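PDB 5A62: putative alpha/beta hydrolase fold protein from Candidatus Nitrososphaera gargensis, which probably acts as a carboxylesterase of the alpha/beta hydrolase fold, hydrolysing ester bonds. Local coordinates for residues V213-M225 with E237-W249. Numbering follows the deposited sequence. Where two conformers were deposited one is given.
Sequences VFAIVGSDDDVFM and EMELRVLQGSDHW
The last beta-alpha-beta unit of the sheet brings strands 213-218 and 239-243 together in parallel, Ala215 facing Leu240 and Val217 facing Val242. Six backbone bonds join them, from Glu239 N to Val213 O at 2.9 Å through to Ser219 N on Leu243 O. Toward helix 222-234, Leu240 CD1 and Val242 CG2 each lie 3.7 Å from Val217 CG1, while Met225, its chain folded at chi2 and chi3, passes its SD across Val242 at about a right angle. At the start of that row Met238 lays CG and SD against Val213 CG1. On the face under helix 256-272, Ile216 CG2 presses tightly on Leu243 CD1, and Phe214 meets the CB of Glu239; the carboxylate of Glu239 turns away to take both NH1 and NH2 of Arg241 on OE1.

Past the strand ends the two loops stay tied. Ser219 OG, held between its backbone N and carbonyl carbon (chi1 72°), accepts from Gly245 N at 2.9 Å, and Asp220 N donates to Ser246 O at 2.8 Å. Asp221 caps helix 222-234 through OD1, bonded to Phe224 N. Its OD2 comes to the edge of the His248 ring, 3.4 Å from CD2, a carbon, and is a buried oxygen with no hydrogen-bond partner. Phe224 CE2 also approaches CD2, and next to CD2 in the ring NE2 bonds Ser99 OG of the probable nucleophile elbow. Although the acid-histidine hydrogen bond is not made in this model, Ser99, His248 and Asp221 converge from strand-end loops in a way consistent with the alpha/beta hydrolase catalytic triad.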
loop_
_atom_site.group_PDB
_atom_site.type_symbol
_atom_site.label_atom_id
_atom_site.label_comp_id
_atom_site.label_asym_id
_atom_site.label_seq_id
_atom_site.Cartn_x
_atom_site.Cartn_y
_atom_site.Cartn_z
ATOM N N VAL A 213 -0.135 -26.094 10.424
ATOM C CA VAL A 213 -1.004 -24.988 10.106
ATOM C C VAL A 213 -2.369 -25.296 10.686
ATOM O O VAL A 213 -2.959 -26.315 10.383
ATOM C CB VAL A 213 -1.121 -24.727 8.625
ATOM C CG1 VAL A 213 -1.978 -23.487 8.398
ATOM C CG2 VAL A 213 0.256 -24.506 7.982
ATOM N N PHE A 214 -2.865 -24.417 11.500
ATOM C CA PHE A 214 -4.164 -24.499 12.072
ATOM C C PHE A 214 -4.930 -23.211 11.778
ATOM O O PHE A 214 -4.356 -22.142 11.691
ATOM C CB PHE A 214 -4.116 -24.659 13.581
ATOM C CG PHE A 214 -3.349 -25.853 14.078
ATOM C CD1 PHE A 214 -2.000 -25.785 14.383
ATOM C CD2 PHE A 214 -4.025 -27.025 14.349
ATOM C CE1 PHE A 214 -1.340 -26.897 14.893
ATOM C CE2 PHE A 214 -3.357 -28.128 14.846
ATOM C CZ PHE A 214 -2.036 -28.074 15.118
ATOM N N ALA A 215 -6.229 -23.296 11.644
ATOM C CA ALA A 215 -7.081 -22.131 11.441
ATOM C C ALA A 215 -8.393 -22.312 12.197
ATOM O O ALA A 215 -8.983 -23.399 12.252
ATOM C CB ALA A 215 -7.363 -21.867 10.003
ATOM N N ILE A 216 -8.827 -21.254 12.824
ATOM C CA ILE A 216 -10.159 -21.098 13.455
ATOM C C ILE A 216 -10.863 -19.957 12.766
ATOM O O ILE A 216 -10.315 -18.853 12.758
ATOM C CB ILE A 216 -10.021 -20.830 14.947
ATOM C CG1 ILE A 216 -9.118 -21.885 15.615
ATOM C CG2 ILE A 216 -11.406 -20.772 15.585
ATOM C CD1 ILE A 216 -8.800 -21.683 17.084
ATOM N N VAL A 217 -12.036 -20.193 12.163
ATOM C CA VAL A 217 -12.722 -19.180 11.405
ATOM C C VAL A 217 -14.167 -19.107 11.852
ATOM O O VAL A 217 -14.780 -20.157 12.069
ATOM C CB VAL A 217 -12.594 -19.430 9.895
ATOM C CG1 VAL A 217 -13.219 -20.699 9.429
ATOM C CG2 VAL A 217 -13.188 -18.290 9.085
ATOM N N GLY A 218 -14.695 -17.908 11.965
ATOM C CA GLY A 218 -16.108 -17.706 12.278
ATOM C C GLY A 218 -16.939 -17.945 11.035
ATOM O O GLY A 218 -16.634 -17.416 9.979
ATOM N N SER A 219 -18.018 -18.719 11.161
ATOM C CA SER A 219 -18.831 -19.095 10.003
ATOM C C SER A 219 -19.454 -17.874 9.358
ATOM O O SER A 219 -19.728 -17.933 8.166
ATOM C CB SER A 219 -19.899 -20.114 10.404
ATOM O OG SER A 219 -20.922 -19.509 11.175
ATOM N N ASP A 220 -19.656 -16.796 10.083
ATOM C CA ASP A 220 -20.219 -15.568 9.525
ATOM C C ASP A 220 -19.216 -14.613 8.896
ATOM O O ASP A 220 -19.609 -13.592 8.317
ATOM C CB ASP A 220 -21.057 -14.857 10.587
ATOM C CG ASP A 220 -22.292 -15.628 10.944
ATOM O OD1 ASP A 220 -22.867 -16.319 10.055
ATOM O OD2 ASP A 220 -22.681 -15.564 12.102
ATOM N N ASP A 221 -17.917 -14.937 8.957
ATOM C CA ASP A 221 -16.885 -14.086 8.372
ATOM C C ASP A 221 -16.746 -14.513 6.912
ATOM O O ASP A 221 -15.963 -15.408 6.579
ATOM C CB ASP A 221 -15.571 -14.280 9.138
ATOM C CG ASP A 221 -14.513 -13.293 8.722
ATOM O OD1 ASP A 221 -14.563 -12.767 7.566
ATOM O OD2 ASP A 221 -13.610 -12.941 9.562
ATOM N N ASP A 222 -17.520 -13.907 6.022
ATOM C CA ASP A 222 -17.616 -14.461 4.712
ATOM C C ASP A 222 -16.251 -14.404 4.006
ATOM O O ASP A 222 -15.931 -15.323 3.258
ATOM C CB ASP A 222 -18.653 -13.667 3.890
ATOM C CG ASP A 222 -20.118 -13.895 4.351
ATOM O OD1 ASP A 222 -20.448 -14.923 4.960
ATOM O OD2 ASP A 222 -20.952 -12.990 4.108
ATOM N N VAL A 223 -15.504 -13.316 4.153
ATOM C CA VAL A 223 -14.246 -13.188 3.469
ATOM C C VAL A 223 -13.287 -14.265 3.928
ATOM O O VAL A 223 -12.676 -14.977 3.093
ATOM C CB VAL A 223 -13.606 -11.804 3.567
ATOM C CG1 VAL A 223 -12.178 -11.763 3.065
ATOM C CG2 VAL A 223 -14.455 -10.769 2.811
ATOM N N PHE A 224 -13.083 -14.373 5.233
ATOM C CA PHE A 224 -12.116 -15.387 5.700
ATOM C C PHE A 224 -12.594 -16.781 5.558
ATOM O O PHE A 224 -11.798 -17.666 5.327
ATOM C CB PHE A 224 -11.569 -15.040 7.103
ATOM C CG PHE A 224 -10.628 -13.883 7.040
ATOM C CD1 PHE A 224 -9.358 -14.042 6.518
ATOM C CD2 PHE A 224 -11.031 -12.633 7.399
ATOM C CE1 PHE A 224 -8.495 -12.985 6.424
ATOM C CE2 PHE A 224 -10.165 -11.559 7.324
ATOM C CZ PHE A 224 -8.889 -11.744 6.834
ATOM N N MET A 225 -13.904 -17.049 5.598
ATOM C CA MET A 225 -14.394 -18.395 5.242
ATOM C C MET A 225 -13.988 -18.776 3.866
ATOM O O MET A 225 -13.530 -19.858 3.602
ATOM C CB MET A 225 -15.910 -18.518 5.386
ATOM C CG MET A 225 -16.367 -18.623 6.824
ATOM S SD MET A 225 -16.061 -20.217 7.589
ATOM C CE MET A 225 -17.375 -21.172 6.804
ATOM N N GLU A 237 -2.980 -30.578 4.458
ATOM C CA GLU A 237 -2.545 -30.964 5.796
ATOM C C GLU A 237 -2.940 -29.945 6.878
ATOM O O GLU A 237 -2.768 -30.212 8.070
ATOM C CB GLU A 237 -1.018 -31.274 5.803
ATOM C CG GLU A 237 -0.777 -32.472 4.877
ATOM C CD GLU A 237 0.566 -33.167 4.984
ATOM O OE1 GLU A 237 1.525 -32.706 4.332
ATOM O OE2 GLU A 237 0.657 -34.205 5.697
ATOM N N MET A 238 -3.475 -28.756 6.539
ATOM C CA MET A 238 -3.953 -27.762 7.512
ATOM C C MET A 238 -5.106 -28.336 8.311
ATOM O O MET A 238 -5.918 -29.099 7.772
ATOM C CB MET A 238 -4.384 -26.416 6.814
ATOM C CG MET A 238 -5.012 -25.321 7.710
ATOM S SD MET A 238 -5.393 -23.657 7.014
ATOM C CE MET A 238 -6.726 -24.198 5.995
ATOM N N GLU A 239 -5.229 -27.942 9.528
ATOM C CA GLU A 239 -6.387 -28.255 10.329
ATOM C C GLU A 239 -7.277 -27.027 10.457
ATOM O O GLU A 239 -6.871 -26.038 11.035
ATOM C CB GLU A 239 -5.936 -28.764 11.674
ATOM C CG GLU A 239 -5.158 -30.080 11.589
ATOM C CD GLU A 239 -6.042 -31.254 11.145
ATOM O OE1 GLU A 239 -7.229 -31.154 11.435
ATOM O OE2 GLU A 239 -5.585 -32.206 10.453
ATOM N N LEU A 240 -8.515 -27.091 9.959
ATOM C CA LEU A 240 -9.430 -25.997 9.987
ATOM C C LEU A 240 -10.583 -26.317 10.872
ATOM O O LEU A 240 -11.170 -27.412 10.761
ATOM C CB LEU A 240 -9.947 -25.797 8.588
ATOM C CG LEU A 240 -11.128 -24.872 8.382
ATOM C CD1 LEU A 240 -10.857 -23.438 8.793
ATOM C CD2 LEU A 240 -11.550 -24.914 6.925
ATOM N N ARG A 241 -11.024 -25.399 11.694
ATOM C CA ARG A 241 -12.213 -25.575 12.523
ATOM C C ARG A 241 -13.014 -24.342 12.377
ATOM O O ARG A 241 -12.517 -23.198 12.397
ATOM C CB ARG A 241 -11.804 -25.767 13.979
ATOM C CG ARG A 241 -10.835 -26.893 14.269
ATOM C CD ARG A 241 -11.521 -28.251 14.129
ATOM N NE ARG A 241 -10.548 -29.303 14.378
ATOM C CZ ARG A 241 -9.717 -29.828 13.493
ATOM N NH1 ARG A 241 -9.744 -29.454 12.215
ATOM N NH2 ARG A 241 -8.834 -30.757 13.876
ATOM N N VAL A 242 -14.306 -24.496 12.185
ATOM C CA VAL A 242 -15.227 -23.392 12.039
ATOM C C VAL A 242 -16.067 -23.178 13.290
ATOM O O VAL A 242 -16.663 -24.133 13.809
ATOM C CB VAL A 242 -16.169 -23.594 10.804
ATOM C CG1 VAL A 242 -17.184 -22.466 10.695
ATOM C CG2 VAL A 242 -15.317 -23.752 9.539
ATOM N N LEU A 243 -16.195 -21.959 13.736
ATOM C CA LEU A 243 -17.052 -21.556 14.852
ATOM C C LEU A 243 -18.349 -21.108 14.277
ATOM O O LEU A 243 -18.479 -20.019 13.738
ATOM C CB LEU A 243 -16.390 -20.439 15.715
ATOM C CG LEU A 243 -15.127 -20.880 16.410
ATOM C CD1 LEU A 243 -14.420 -19.643 16.909
ATOM C CD2 LEU A 243 -15.472 -21.801 17.596
ATOM N N GLN A 244 -19.401 -21.937 14.500
ATOM C CA GLN A 244 -20.716 -21.607 13.976
ATOM C C GLN A 244 -21.308 -20.451 14.690
ATOM O O GLN A 244 -21.410 -20.441 15.910
ATOM C CB GLN A 244 -21.683 -22.812 14.106
ATOM C CG GLN A 244 -21.289 -24.012 13.300
ATOM C CD GLN A 244 -21.087 -23.736 11.806
ATOM O OE1 GLN A 244 -21.778 -22.940 11.244
ATOM N NE2 GLN A 244 -20.143 -24.375 11.233
ATOM N N GLY A 245 -21.669 -19.446 13.943
ATOM C CA GLY A 245 -22.245 -18.253 14.467
ATOM C C GLY A 245 -21.358 -17.159 14.964
ATOM O O GLY A 245 -21.816 -16.129 15.437
ATOM N N SER A 246 -20.043 -17.327 14.795
ATOM C CA SER A 246 -19.098 -16.283 15.094
ATOM C C SER A 246 -18.673 -15.570 13.807
ATOM O O SER A 246 -18.816 -16.110 12.711
ATOM C CB SER A 246 -17.833 -16.879 15.740
ATOM O OG SER A 246 -18.127 -17.437 17.022
ATOM N N ASP A 247 -18.175 -14.361 13.964
ATOM C CA ASP A 247 -17.770 -13.512 12.845
ATOM C C ASP A 247 -16.340 -13.000 13.070
ATOM O O ASP A 247 -15.546 -13.541 13.854
ATOM C CB ASP A 247 -18.809 -12.384 12.811
ATOM C CG ASP A 247 -18.980 -11.731 11.452
ATOM O OD1 ASP A 247 -18.051 -11.727 10.627
ATOM O OD2 ASP A 247 -20.090 -11.126 11.213
ATOM N N HIS A 248 -15.945 -11.976 12.326
ATOM C CA HIS A 248 -14.586 -11.512 12.292
ATOM C C HIS A 248 -14.024 -11.183 13.655
ATOM O O HIS A 248 -12.877 -11.549 13.988
ATOM C CB HIS A 248 -14.520 -10.224 11.453
ATOM C CG HIS A 248 -13.146 -9.646 11.304
ATOM N ND1 HIS A 248 -12.717 -8.557 12.036
ATOM C CD2 HIS A 248 -12.111 -9.991 10.506
ATOM C CE1 HIS A 248 -11.489 -8.230 11.673
ATOM N NE2 HIS A 248 -11.099 -9.094 10.756
ATOM N N TRP A 249 -14.806 -10.480 14.466
ATOM C CA TRP A 249 -14.340 -10.023 15.755
ATOM C C TRP A 249 -14.558 -11.006 16.903
ATOM O O TRP A 249 -14.846 -10.669 18.037
ATOM C CB TRP A 249 -14.932 -8.640 16.069
ATOM C CG TRP A 249 -14.363 -7.584 15.249
ATOM C CD1 TRP A 249 -14.932 -7.006 14.131
ATOM C CD2 TRP A 249 -13.068 -6.984 15.396
ATOM N NE1 TRP A 249 -14.076 -6.079 13.605
ATOM C CE2 TRP A 249 -12.941 -6.022 14.368
ATOM C CE3 TRP A 249 -12.026 -7.110 16.340
ATOM C CZ2 TRP A 249 -11.798 -5.238 14.226
ATOM C CZ3 TRP A 249 -10.899 -6.342 16.177
ATOM C CH2 TRP A 249 -10.799 -5.408 15.124
HETATM O O HOH W 1 -0.117 -28.347 8.455
#